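PDB 6MVF: beta-galactosidase/beta-glucuronidase from Faecalibacterium prausnitzii L2-6, which binds flavin mononucleotide and probably hydrolyses beta-D-glucuronides as a glycoside hydrolase of family 2. Local coordinates for residues A195-K200 / Y214-P219; S485-E490 / Y569-Y574; Y513-A518 / H622-F627. All coordinates share one frame; numbering follows the deposited sequence.

Contact 1 of 3, residues A195-K200 / Y214-P219; sequences ATFEIK and YSIEDP
F197 and I199 on one strand face I216 and Y214 on another across the core of a beta sandwich, the immunoglobulin-like domain usual in family 2 glycoside hydrolases. The two strands belong to different sheets: 195-200 pairs with strands 183-189 and 236-240, whereas 214-217 pairs with 223-230 and 254-262. Their axes pass 10.3 Å apart with N-to-C directions at 140°, which fits facing layers rather than neighbours in one sheet. Each strand turns alternate residues inward, while T196 and S215 point away from the facing strand. In one pair, I216 lays its CD1 over a face of the F197 ring, 4.1 Å from the centroid and 24° from the ring normal. It is displaced toward the CB end, as its 3.8 Å approach to CG of F197 confirms, so this is an off-centre CH-pi contact. CG1 of I216 lies anti to its carbonyl carbon (chi1 -65°), and the nearly straight continuation to CD1 carries that methyl across the gap to the ring. The second pair uses the other branch of an isoleucine: CG2 of I199 comes within 3.5 Å of CE1 of Y214, with CD1 and CZ of the same ring a little farther off. The two side chains run past each other in opposite directions, and the methyl meets the ring obliquely. V256 and A258 of strand 254-262, with I236 and I238 of strand 236-240, close this apolar layer from both sheets. The buried polar end of Y214 is satisfied: its OH hydrogen-bonds with OG of S201 and the backbone O of T234, and lies 4.2 Å from the carbonyl carbon of K200.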
loop_
_atom_site.group_PDB
_atom_site.type_symbol
_atom_site.label_atom_id
_atom_site.label_comp_id
_atom_site.label_asym_id
_atom_site.label_seq_id
_atom_site.Cartn_x
_atom_site.Cartn_y
_atom_site.Cartn_z
ATOM N N ALA A 195 15.588 30.095 -13.395
ATOM C CA ALA A 195 14.326 30.084 -14.106
ATOM C C ALA A 195 13.401 31.115 -13.483
ATOM O O ALA A 195 13.375 31.287 -12.260
ATOM C CB ALA A 195 13.666 28.701 -14.089
ATOM N N THR A 196 12.672 31.819 -14.340
ATOM C CA THR A 196 11.574 32.669 -13.919
ATOM C C THR A 196 10.281 31.887 -14.093
ATOM O O THR A 196 10.136 31.109 -15.043
ATOM C CB THR A 196 11.516 33.965 -14.732
ATOM O OG1 THR A 196 11.499 33.635 -16.126
ATOM C CG2 THR A 196 12.716 34.849 -14.438
ATOM N N PHE A 197 9.369 32.065 -13.148
ATOM C CA PHE A 197 8.018 31.523 -13.214
ATOM C C PHE A 197 7.129 32.746 -13.163
ATOM O O PHE A 197 6.926 33.310 -12.084
ATOM C CB PHE A 197 7.710 30.584 -12.050
ATOM C CG PHE A 197 8.582 29.369 -12.008
ATOM C CD1 PHE A 197 9.936 29.473 -11.726
ATOM C CD2 PHE A 197 8.043 28.108 -12.244
ATOM C CE1 PHE A 197 10.740 28.329 -11.693
ATOM C CE2 PHE A 197 8.838 26.955 -12.207
ATOM C CZ PHE A 197 10.182 27.055 -11.923
ATOM N N GLU A 198 6.659 33.197 -14.317
ATOM C CA GLU A 198 5.609 34.196 -14.331
ATOM C C GLU A 198 4.321 33.476 -14.009
ATOM O O GLU A 198 3.952 32.522 -14.697
ATOM C CB GLU A 198 5.524 34.893 -15.682
ATOM C CG GLU A 198 6.828 35.536 -16.093
ATOM C CD GLU A 198 6.823 35.969 -17.554
ATOM O OE1 GLU A 198 6.158 36.990 -17.859
ATOM O OE2 GLU A 198 7.463 35.279 -18.395
ATOM N N ILE A 199 3.656 33.911 -12.954
ATOM C CA ILE A 199 2.465 33.261 -12.433
ATOM C C ILE A 199 1.332 34.278 -12.390
ATOM O O ILE A 199 1.540 35.439 -12.006
ATOM C CB ILE A 199 2.742 32.694 -11.023
ATOM C CG1 ILE A 199 3.923 31.731 -11.070
ATOM C CG2 ILE A 199 1.496 32.029 -10.431
ATOM C CD1 ILE A 199 4.541 31.545 -9.715
ATOM N N LYS A 200 0.142 33.845 -12.783
ATOM C CA LYS A 200 -1.074 34.587 -12.484
ATOM C C LYS A 200 -2.139 33.618 -11.995
ATOM O O LYS A 200 -2.348 32.561 -12.598
ATOM C CB LYS A 200 -1.576 35.371 -13.703
ATOM C CG LYS A 200 -2.736 36.340 -13.391
ATOM C CD LYS A 200 -2.588 37.645 -14.189
ATOM C CE LYS A 200 -3.875 38.477 -14.247
ATOM N NZ LYS A 200 -4.430 38.527 -15.649
ATOM N N TYR A 214 2.351 32.416 -2.843
ATOM C CA TYR A 214 2.888 31.503 -3.835
ATOM C C TYR A 214 4.115 30.809 -3.282
ATOM O O TYR A 214 4.991 31.454 -2.704
ATOM C CB TYR A 214 3.288 32.252 -5.098
ATOM C CG TYR A 214 2.164 32.890 -5.873
ATOM C CD1 TYR A 214 1.232 32.113 -6.535
ATOM C CD2 TYR A 214 2.068 34.275 -5.987
ATOM C CE1 TYR A 214 0.229 32.686 -7.269
ATOM C CE2 TYR A 214 1.057 34.860 -6.720
ATOM C CZ TYR A 214 0.147 34.054 -7.367
ATOM O OH TYR A 214 -0.871 34.607 -8.102
ATOM N N SER A 215 4.192 29.504 -3.487
ATOM C CA SER A 215 5.329 28.714 -3.056
ATOM C C SER A 215 5.721 27.763 -4.179
ATOM O O SER A 215 4.855 27.149 -4.805
ATOM C CB SER A 215 4.990 27.937 -1.781
ATOM O OG SER A 215 5.963 26.935 -1.522
ATOM N N ILE A 216 7.018 27.652 -4.454
ATOM C CA ILE A 216 7.529 26.768 -5.501
ATOM C C ILE A 216 8.356 25.669 -4.841
ATOM O O ILE A 216 9.321 25.955 -4.118
ATOM C CB ILE A 216 8.358 27.531 -6.552
ATOM C CG1 ILE A 216 7.490 28.531 -7.320
ATOM C CG2 ILE A 216 8.964 26.558 -7.543
ATOM C CD1 ILE A 216 8.257 29.453 -8.224
ATOM N N GLU A 217 7.983 24.414 -5.096
ATOM C CA GLU A 217 8.658 23.240 -4.553
ATOM C C GLU A 217 9.452 22.553 -5.657
ATOM O O GLU A 217 8.967 22.420 -6.783
ATOM C CB GLU A 217 7.646 22.268 -3.928
ATOM C CG GLU A 217 6.938 22.855 -2.710
ATOM C CD GLU A 217 5.698 22.079 -2.272
ATOM O OE1 GLU A 217 5.238 21.169 -3.010
ATOM O OE2 GLU A 217 5.173 22.392 -1.176
ATOM N N ASP A 218 10.679 22.139 -5.332
ATOM C CA ASP A 218 11.592 21.513 -6.290
ATOM C C ASP A 218 11.139 20.070 -6.518
ATOM O O ASP A 218 10.155 19.617 -5.928
ATOM C CB ASP A 218 13.037 21.660 -5.788
ATOM C CG ASP A 218 13.375 20.757 -4.586
ATOM O OD1 ASP A 218 12.543 19.949 -4.121
ATOM O OD2 ASP A 218 14.509 20.867 -4.082
ATOM N N PRO A 219 11.818 19.317 -7.397
ATOM C CA PRO A 219 11.356 17.941 -7.668
ATOM C C PRO A 219 11.251 17.069 -6.429
ATOM O O PRO A 219 10.422 16.152 -6.392
ATOM C CB PRO A 219 12.406 17.418 -8.653
ATOM C CG PRO A 219 12.866 18.660 -9.394
ATOM C CD PRO A 219 12.868 19.737 -8.355
#

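Contact 2 of 3, residues S485-E490 / Y569-Y574; sequences SEYGCE and YVYQAY
From strand 482-487 of the TIM barrel, Y487 reaches outward to meet Y571 of helix 566-575, the two rings arriving from opposite directions with their hydroxyls foremost. Y487 OH and Y571 OH are 2.8 Å apart in a hydrogen bond for which either could be the donor. The angle at each oxygen, from its own CZ to the other OH, is close to 108°, a bend suited to a phenol on both sides. Y571 OH lies at the edge of the Y487 ring, in its plane and on the CE2 side, 3.2 Å from that carbon. Y487 reaches this place with CG between its backbone N and carbonyl carbon (chi1 69°), the crowded position. In the (beta/alpha)8 order, strand 482-487 is the seventh of the parallel barrel strands and helix 566-575 follows the eighth, 529-532; the bond therefore spans the layer between barrel wall and outer helices. Y513 and M517 of helix 507-522 pack on Y487, as do S530 and V532 of the eighth strand. A phenylalanine in place of Y487 would probably leave the buried Y571 hydroxyl without its mate on the barrel wall, held by H514 alone among the partners described here. That second bond, between Y571 OH and ND1 of H514, links the pair to helix 507-522, the H514 and Y571 ring planes meeting at about 70°.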
loop_
_atom_site.group_PDB
_atom_site.type_symbol
_atom_site.label_atom_id
_atom_site.label_comp_id
_atom_site.label_asym_id
_atom_site.label_seq_id
_atom_site.Cartn_x
_atom_site.Cartn_y
_atom_site.Cartn_z
ATOM N N SER A 485 2.740 14.022 -39.628
ATOM C CA SER A 485 1.845 13.831 -38.491
ATOM C C SER A 485 1.120 12.492 -38.508
ATOM O O SER A 485 0.612 12.077 -37.465
ATOM C CB SER A 485 0.821 14.968 -38.430
ATOM O OG SER A 485 0.312 15.269 -39.722
ATOM N N GLU A 486 1.002 11.846 -39.671
ATOM C CA GLU A 486 0.517 10.475 -39.781
ATOM C C GLU A 486 1.230 9.809 -40.936
ATOM O O GLU A 486 1.397 10.408 -42.005
ATOM C CB GLU A 486 -0.994 10.330 -40.046
ATOM C CG GLU A 486 -1.919 11.056 -39.117
ATOM C CD GLU A 486 -3.383 10.762 -39.407
ATOM O OE1 GLU A 486 -3.667 9.879 -40.260
ATOM O OE2 GLU A 486 -4.254 11.416 -38.774
ATOM N N TYR A 487 1.647 8.576 -40.691
ATOM C CA TYR A 487 2.048 7.609 -41.694
ATOM C C TYR A 487 1.865 6.245 -41.047
ATOM O O TYR A 487 1.905 6.126 -39.820
ATOM C CB TYR A 487 3.494 7.822 -42.151
ATOM C CG TYR A 487 4.548 7.495 -41.119
ATOM C CD1 TYR A 487 4.938 8.435 -40.156
ATOM C CD2 TYR A 487 5.154 6.247 -41.100
ATOM C CE1 TYR A 487 5.915 8.123 -39.207
ATOM C CE2 TYR A 487 6.124 5.929 -40.167
ATOM C CZ TYR A 487 6.505 6.864 -39.228
ATOM O OH TYR A 487 7.486 6.525 -38.325
ATOM N N GLY A 488 1.638 5.223 -41.853
ATOM C CA GLY A 488 1.425 3.916 -41.276
ATOM C C GLY A 488 0.792 2.968 -42.274
ATOM O O GLY A 488 0.648 3.274 -43.448
ATOM N N CYS A 489 0.388 1.821 -41.758
ATOM C CA CYS A 489 0.050 0.703 -42.615
ATOM C C CYS A 489 -0.654 -0.324 -41.748
ATOM O O CYS A 489 -0.332 -0.453 -40.564
ATOM C CB CYS A 489 1.333 0.157 -43.235
ATOM S SG CYS A 489 1.191 -1.308 -44.138
ATOM N N GLU A 490 -1.647 -1.000 -42.304
ATOM C CA GLU A 490 -2.375 -1.974 -41.510
ATOM C C GLU A 490 -1.547 -3.227 -41.341
ATOM O O GLU A 490 -0.754 -3.595 -42.208
ATOM C CB GLU A 490 -3.712 -2.331 -42.149
ATOM C CG GLU A 490 -4.610 -1.117 -42.354
ATOM C CD GLU A 490 -5.633 -0.977 -41.262
ATOM O OE1 GLU A 490 -5.800 -1.986 -40.529
ATOM O OE2 GLU A 490 -6.251 0.123 -41.150
ATOM N N TYR A 569 8.923 -3.517 -32.668
ATOM C CA TYR A 569 10.332 -3.785 -32.400
ATOM C C TYR A 569 11.259 -3.171 -33.438
ATOM O O TYR A 569 12.438 -2.960 -33.140
ATOM C CB TYR A 569 10.568 -5.299 -32.301
ATOM C CG TYR A 569 9.859 -5.917 -31.112
ATOM C CD1 TYR A 569 10.433 -5.884 -29.835
ATOM C CD2 TYR A 569 8.604 -6.499 -31.251
ATOM C CE1 TYR A 569 9.780 -6.439 -28.735
ATOM C CE2 TYR A 569 7.931 -7.051 -30.150
ATOM C CZ TYR A 569 8.527 -7.014 -28.904
ATOM O OH TYR A 569 7.872 -7.545 -27.831
ATOM N N VAL A 570 10.761 -2.879 -34.645
ATOM C CA VAL A 570 11.506 -2.017 -35.557
ATOM C C VAL A 570 11.833 -0.691 -34.872
ATOM O O VAL A 570 12.995 -0.283 -34.776
ATOM C CB VAL A 570 10.714 -1.781 -36.856
ATOM C CG1 VAL A 570 11.368 -0.642 -37.676
ATOM C CG2 VAL A 570 10.583 -3.075 -37.674
ATOM N N TYR A 571 10.801 0.003 -34.388
ATOM C CA TYR A 571 11.018 1.294 -33.753
ATOM C C TYR A 571 11.816 1.160 -32.471
ATOM O O TYR A 571 12.670 2.006 -32.184
ATOM C CB TYR A 571 9.683 1.985 -33.503
ATOM C CG TYR A 571 9.177 2.485 -34.806
ATOM C CD1 TYR A 571 9.900 3.418 -35.519
ATOM C CD2 TYR A 571 8.044 1.960 -35.377
ATOM C CE1 TYR A 571 9.481 3.856 -36.734
ATOM C CE2 TYR A 571 7.604 2.400 -36.600
ATOM C CZ TYR A 571 8.321 3.352 -37.273
ATOM O OH TYR A 571 7.887 3.796 -38.497
ATOM N N GLN A 572 11.578 0.097 -31.701
ATOM C CA GLN A 572 12.341 -0.086 -30.477
ATOM C C GLN A 572 13.826 -0.189 -30.778
ATOM O O GLN A 572 14.646 0.464 -30.122
ATOM C CB GLN A 572 11.869 -1.314 -29.710
ATOM C CG GLN A 572 12.371 -1.285 -28.285
ATOM C CD GLN A 572 11.838 -2.421 -27.441
ATOM O OE1 GLN A 572 11.928 -3.594 -27.822
ATOM N NE2 GLN A 572 11.279 -2.076 -26.269
ATOM N N ALA A 573 14.192 -0.984 -31.786
ATOM C CA ALA A 573 15.599 -1.050 -32.185
ATOM C C ALA A 573 16.117 0.300 -32.709
ATOM O O ALA A 573 17.287 0.639 -32.499
ATOM C CB ALA A 573 15.806 -2.164 -33.227
ATOM N N TYR A 574 15.272 1.100 -33.369
ATOM C CA TYR A 574 15.752 2.362 -33.923
ATOM C C TYR A 574 15.798 3.484 -32.895
ATOM O O TYR A 574 16.553 4.439 -33.086
ATOM C CB TYR A 574 14.880 2.801 -35.099
ATOM C CG TYR A 574 15.383 2.359 -36.465
ATOM C CD1 TYR A 574 15.036 1.109 -37.001
ATOM C CD2 TYR A 574 16.190 3.197 -37.227
ATOM C CE1 TYR A 574 15.495 0.709 -38.255
ATOM C CE2 TYR A 574 16.658 2.805 -38.466
ATOM C CZ TYR A 574 16.305 1.568 -38.978
ATOM O OH TYR A 574 16.785 1.204 -40.214
#

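Contact 3 of 3, residues Y513-A518 / H622-F627; sequences YHEYMA and HRVFKF
E515, on helix 507-522, crosses V624 at about a right angle and then reaches toward K626 on strand 624-629. Its CB already heads for the strand, and CG, anti to the carbonyl carbon (chi1 -78°), comes 4.1 Å from CG2 of V624. The extended chain beyond CG (chi2 168°) carries the carboxylate past the valine. There the two oxygens part company. OE1 lies 4.1 Å from the other valine methyl, CG1, and 3.9 Å from NZ of K626, a separation that makes this a long salt bridge and presumably a weak one. OE2 holds the firmer partners, a hydrogen bond with OH of Y601 and a salt bridge to NZ of K599, both on the adjoining strand 596-602. With two lysines near it, the carboxylate is likely to stay ionised. A further tie to the same helix comes from NE2 of H622, hydrogen-bonded to OE1 of E522. The aliphatic CG of E515 thus rests against V624, while its carboxylate lies among K626, K599 and Y601, at the partly exposed seam where an outer helix of the TIM barrel meets the outermost strand, within this chain, of the three-stranded antiparallel sheet in the beta domain that follows the barrel.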
loop_
_atom_site.group_PDB
_atom_site.type_symbol
_atom_site.label_atom_id
_atom_site.label_comp_id
_atom_site.label_asym_id
_atom_site.label_seq_id
_atom_site.Cartn_x
_atom_site.Cartn_y
_atom_site.Cartn_z
ATOM N N TYR A 513 7.008 -1.758 -44.319
ATOM C CA TYR A 513 6.665 -0.347 -44.418
ATOM C C TYR A 513 7.411 0.475 -43.362
ATOM O O TYR A 513 8.013 1.514 -43.674
ATOM C CB TYR A 513 5.142 -0.192 -44.281
ATOM C CG TYR A 513 4.667 1.234 -44.195
ATOM C CD1 TYR A 513 4.650 1.901 -42.980
ATOM C CD2 TYR A 513 4.248 1.923 -45.336
ATOM C CE1 TYR A 513 4.236 3.214 -42.897
ATOM C CE2 TYR A 513 3.822 3.237 -45.268
ATOM C CZ TYR A 513 3.819 3.877 -44.042
ATOM O OH TYR A 513 3.393 5.170 -43.939
ATOM N N HIS A 514 7.401 0.008 -42.103
ATOM C CA HIS A 514 8.022 0.773 -41.026
ATOM C C HIS A 514 9.533 0.596 -40.972
ATOM O O HIS A 514 10.231 1.494 -40.491
ATOM C CB HIS A 514 7.388 0.408 -39.694
ATOM C CG HIS A 514 6.030 0.998 -39.504
ATOM N ND1 HIS A 514 5.809 2.359 -39.483
ATOM C CD2 HIS A 514 4.818 0.418 -39.346
ATOM C CE1 HIS A 514 4.522 2.591 -39.297
ATOM N NE2 HIS A 514 3.898 1.429 -39.212
ATOM N N GLU A 515 10.062 -0.528 -41.461
ATOM C CA GLU A 515 11.504 -0.620 -41.685
ATOM C C GLU A 515 11.994 0.542 -42.543
ATOM O O GLU A 515 13.000 1.191 -42.222
ATOM C CB GLU A 515 11.864 -1.959 -42.334
ATOM C CG GLU A 515 11.889 -3.133 -41.353
ATOM C CD GLU A 515 11.969 -4.503 -42.040
ATOM O OE1 GLU A 515 12.437 -4.606 -43.201
ATOM O OE2 GLU A 515 11.554 -5.490 -41.403
ATOM N N TYR A 516 11.278 0.837 -43.635
ATOM C CA TYR A 516 11.696 1.929 -44.509
ATOM C C TYR A 516 11.531 3.281 -43.819
ATOM O O TYR A 516 12.433 4.121 -43.870
ATOM C CB TYR A 516 10.920 1.880 -45.832
ATOM C CG TYR A 516 11.203 3.032 -46.788
ATOM C CD1 TYR A 516 10.630 4.288 -46.584
ATOM C CD2 TYR A 516 12.029 2.862 -47.901
ATOM C CE1 TYR A 516 10.876 5.348 -47.445
ATOM C CE2 TYR A 516 12.272 3.913 -48.788
ATOM C CZ TYR A 516 11.693 5.160 -48.543
ATOM O OH TYR A 516 11.917 6.227 -49.381
ATOM N N MET A 517 10.388 3.512 -43.167
ATOM C CA MET A 517 10.107 4.836 -42.612
ATOM C C MET A 517 11.027 5.165 -41.443
ATOM O O MET A 517 11.467 6.313 -41.303
ATOM C CB MET A 517 8.648 4.929 -42.172
ATOM C CG MET A 517 7.669 4.723 -43.304
ATOM S SD MET A 517 7.861 5.966 -44.609
ATOM C CE MET A 517 7.134 7.410 -43.825
ATOM N N ALA A 518 11.296 4.188 -40.578
ATOM C CA ALA A 518 12.219 4.401 -39.473
ATOM C C ALA A 518 13.542 4.942 -39.979
ATOM O O ALA A 518 14.094 5.895 -39.420
ATOM C CB ALA A 518 12.444 3.089 -38.707
ATOM N N HIS A 622 22.902 -2.382 -39.503
ATOM C CA HIS A 622 22.247 -1.321 -38.755
ATOM C C HIS A 622 20.767 -1.670 -38.569
ATOM O O HIS A 622 19.949 -1.438 -39.461
ATOM C CB HIS A 622 22.436 0.004 -39.481
ATOM C CG HIS A 622 21.842 1.176 -38.765
ATOM N ND1 HIS A 622 22.353 1.662 -37.581
ATOM C CD2 HIS A 622 20.776 1.953 -39.060
ATOM C CE1 HIS A 622 21.638 2.701 -37.188
ATOM N NE2 HIS A 622 20.670 2.893 -38.065
ATOM N N ARG A 623 20.428 -2.230 -37.397
ATOM C CA ARG A 623 19.051 -2.407 -36.900
ATOM C C ARG A 623 18.314 -3.620 -37.472
ATOM O O ARG A 623 17.734 -4.394 -36.706
ATOM C CB ARG A 623 18.209 -1.158 -37.148
ATOM C CG ARG A 623 18.833 0.142 -36.631
ATOM C CD ARG A 623 19.055 0.092 -35.140
ATOM N NE ARG A 623 19.665 1.322 -34.652
ATOM C CZ ARG A 623 20.777 1.369 -33.925
ATOM N NH1 ARG A 623 21.409 0.254 -33.591
ATOM N NH2 ARG A 623 21.250 2.532 -33.526
ATOM N N VAL A 624 18.316 -3.804 -38.794
ATOM C CA VAL A 624 17.599 -4.892 -39.446
ATOM C C VAL A 624 18.604 -5.924 -39.942
ATOM O O VAL A 624 19.580 -5.579 -40.612
ATOM C CB VAL A 624 16.728 -4.367 -40.596
ATOM C CG1 VAL A 624 15.989 -5.492 -41.264
ATOM C CG2 VAL A 624 15.753 -3.320 -40.068
ATOM N N PHE A 625 18.360 -7.192 -39.606
ATOM C CA PHE A 625 19.203 -8.326 -39.970
ATOM C C PHE A 625 18.322 -9.382 -40.628
ATOM O O PHE A 625 17.274 -9.733 -40.083
ATOM C CB PHE A 625 19.881 -8.933 -38.737
ATOM C CG PHE A 625 20.652 -7.946 -37.908
ATOM C CD1 PHE A 625 20.004 -7.088 -37.054
ATOM C CD2 PHE A 625 22.043 -7.903 -37.964
ATOM C CE1 PHE A 625 20.724 -6.178 -36.290
ATOM C CE2 PHE A 625 22.761 -7.003 -37.207
ATOM C CZ PHE A 625 22.107 -6.141 -36.371
ATOM N N LYS A 626 18.730 -9.897 -41.786
ATOM C CA LYS A 626 17.962 -10.932 -42.470
ATOM C C LYS A 626 18.839 -12.159 -42.692
ATOM O O LYS A 626 19.945 -12.050 -43.224
ATOM C CB LYS A 626 17.402 -10.404 -43.795
ATOM C CG LYS A 626 16.656 -9.084 -43.645
ATOM C CD LYS A 626 16.246 -8.474 -44.996
ATOM C CE LYS A 626 16.001 -6.968 -44.844
ATOM N NZ LYS A 626 14.825 -6.442 -45.611
ATOM N N PHE A 627 18.355 -13.320 -42.271
ATOM C CA PHE A 627 19.077 -14.579 -42.423
ATOM C C PHE A 627 18.249 -15.539 -43.265
ATOM O O PHE A 627 17.022 -15.607 -43.121
ATOM C CB PHE A 627 19.372 -15.236 -41.062
ATOM C CG PHE A 627 20.179 -14.389 -40.127
ATOM C CD1 PHE A 627 19.569 -13.388 -39.373
ATOM C CD2 PHE A 627 21.546 -14.603 -39.983
ATOM C CE1 PHE A 627 20.299 -12.608 -38.493
ATOM C CE2 PHE A 627 22.294 -13.827 -39.104
ATOM C CZ PHE A 627 21.665 -12.830 -38.351
#

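Overall arrangement
Contacts 2 and 3 are neighbours, their centres 10 Å apart, and their segments alternate along the chain. Helix 507-522 joins them: it packs on the barrel strand through Y513 and M517, meets helix 566-575 through H514 and A518, and reaches strand 624-629 through E515. Y513 OH also lies 2.7 Å from G488 N in a weak hydrogen bond, a second polar tie between the two contacts beside that of H514 with Y571. Contact 1 stands apart, in another domain, with centres 38 Å from contact 2 and 45 Å from contact 3. It alone borders the flavin site: the K200 side chain is about 5 Å from bound FMN and about 4 Å from that of F202, an FMN-binding residue.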